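Local structure of carboxylesterase (Ferroplasma acidiphilum, 3WJ2) at the interface of chains A and B. The protein hydrolyses carboxylic esters as an alpha/beta-hydrolase-fold carboxylesterase, and may also act on triacylglycerols and sterol esters. Numbering follows the deposited sequence. Chains: chain A/B, Carboxylesterase.

The interface of chains A and B. Residues chain A 6, 249-250, 277; chain B 258, 261-262, 273.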
loop_
_atom_site.group_PDB
_atom_site.type_symbol
_atom_site.label_atom_id
_atom_site.label_comp_id
_atom_site.label_asym_id
_atom_site.label_seq_id
_atom_site.Cartn_x
_atom_site.Cartn_y
_atom_site.Cartn_z
ATOM N N MET A 6 11.270 -4.615 5.560
ATOM C CA MET A 6 11.526 -4.927 7.011
ATOM C C MET A 6 11.130 -6.395 7.481
ATOM O O MET A 6 10.405 -6.602 8.483
ATOM C CB MET A 6 10.736 -3.912 7.835
ATOM C CG MET A 6 11.252 -2.482 7.824
ATOM S SD MET A 6 12.988 -2.374 8.268
ATOM C CE MET A 6 12.976 -1.976 10.011
ATOM N N GLU A 249 2.954 -10.599 5.525
ATOM C CA GLU A 249 3.258 -9.260 4.938
ATOM C C GLU A 249 4.070 -9.366 3.611
ATOM O O GLU A 249 3.743 -8.707 2.593
ATOM C CB GLU A 249 3.891 -8.327 5.937
ATOM C CG GLU A 249 4.170 -6.914 5.309
ATOM C CD GLU A 249 4.647 -5.980 6.377
ATOM O OE1 GLU A 249 5.153 -6.415 7.493
ATOM O OE2 GLU A 249 4.591 -4.741 6.197
ATOM N N TYR A 250 5.154 -10.134 3.691
ATOM C CA TYR A 250 6.204 -10.045 2.549
ATOM C C TYR A 250 6.116 -11.354 1.790
ATOM O O TYR A 250 6.957 -12.251 1.915
ATOM C CB TYR A 250 7.591 -9.842 3.166
ATOM C CG TYR A 250 7.777 -8.519 3.820
ATOM C CD1 TYR A 250 7.751 -7.386 3.052
ATOM C CD2 TYR A 250 7.934 -8.393 5.197
ATOM C CE1 TYR A 250 7.876 -6.125 3.603
ATOM C CE2 TYR A 250 8.079 -7.140 5.782
ATOM C CZ TYR A 250 8.053 -5.981 4.962
ATOM O OH TYR A 250 8.257 -4.724 5.467
ATOM N N ILE A 277 2.915 -9.454 10.448
ATOM C CA ILE A 277 3.804 -8.288 10.152
ATOM C C ILE A 277 5.255 -8.877 10.111
ATOM O O ILE A 277 5.682 -9.538 11.040
ATOM C CB ILE A 277 3.625 -7.179 11.201
ATOM C CG1 ILE A 277 2.225 -6.566 10.980
ATOM C CG2 ILE A 277 4.726 -6.113 10.926
ATOM C CD1 ILE A 277 1.731 -5.679 12.111
ATOM N N GLU B 258 2.827 -0.498 12.886
ATOM C CA GLU B 258 3.500 -1.563 12.154
ATOM C C GLU B 258 5.022 -1.176 12.108
ATOM O O GLU B 258 5.845 -2.070 12.263
ATOM C CB GLU B 258 2.893 -1.722 10.722
ATOM C CG GLU B 258 1.349 -2.131 10.904
ATOM C CD GLU B 258 0.608 -2.652 9.667
ATOM O OE1 GLU B 258 1.180 -2.470 8.570
ATOM O OE2 GLU B 258 -0.480 -3.212 9.807
ATOM N N VAL B 261 6.576 -2.412 15.572
ATOM C CA VAL B 261 6.904 -3.827 15.571
ATOM C C VAL B 261 8.246 -4.112 14.905
ATOM O O VAL B 261 9.098 -4.810 15.425
ATOM C CB VAL B 261 5.802 -4.711 14.705
ATOM C CG1 VAL B 261 6.370 -6.197 14.599
ATOM C CG2 VAL B 261 4.469 -4.588 15.388
ATOM N N LYS B 262 8.420 -3.468 13.761
ATOM C CA LYS B 262 9.588 -3.647 12.935
ATOM C C LYS B 262 10.819 -3.110 13.698
ATOM O O LYS B 262 11.899 -3.747 13.647
ATOM C CB LYS B 262 9.300 -2.954 11.597
ATOM C CG LYS B 262 8.319 -3.842 10.731
ATOM C CD LYS B 262 7.878 -3.065 9.511
ATOM C CE LYS B 262 7.053 -4.021 8.685
ATOM N NZ LYS B 262 6.590 -3.349 7.481
ATOM N N GLY B 273 3.481 -9.283 15.460
ATOM C CA GLY B 273 2.507 -8.199 15.093
ATOM C C GLY B 273 1.532 -8.786 14.067
ATOM O O GLY B 273 1.880 -9.498 13.084
HETATM O O HOH W 1 5.031 -10.681 13.538
#
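Helix 254-266 and strand 271-276 of chain B meet the loop residues A:Met6, A:Glu249 and A:Ile277, together with A:Tyr250, of chain A, joining two alpha/beta-hydrolase subunits across a two-fold interface that repeats the contact with the chains exchanged. This pairing may or may not be the biological dimer. A:Ile277 N donates a nearly straight hydrogen bond (174° at H) to B:Gly273 O, 2.8 Å away, and water 1 ties A:Ile277 O to B:Gly273 N beside it. B:Lys262, extended beyond CG (chi2 to chi4 close to 180°), carries its ammonium group to the tips of two side chains of chain A. NZ forms a salt bridge with A:Glu249 OE2 at 2.8 Å, approaching on the syn side of the carboxylate but 27° out of its plane. The same NZ donates to the phenol A:Tyr250 OH at 3.0 Å, and this oxygen in turn accepts a hydrogen bond from the backbone A:Met6 N, which helps fix its position. A:Glu249 CG lies over the centre of the tyrosine ring, 3.8 Å above its plane, a contact that may steady both side chains. The aliphatic part of the lysine is crossed by A:Met6, whose CB packs tightly on B:Lys262 CD at 3.4 Å. A methionine in place of B:Lys262 would probably leave the A:Glu249 carboxylate without its cationic mate across the interface and the A:Tyr250 hydroxyl without this donor. A:Ile277 CG2, anti to its backbone N, points at B:Val261 CG1 and B:Lys262 CE, whereas its CD1 reaches B:Glu258 CG at 3.8 Å. The carboxylates of B:Glu258 and A:Glu249 approach to 4.7 Å between OE1 and OE2 respectively; if both are charged they would repel, and the lysine nearby may temper this.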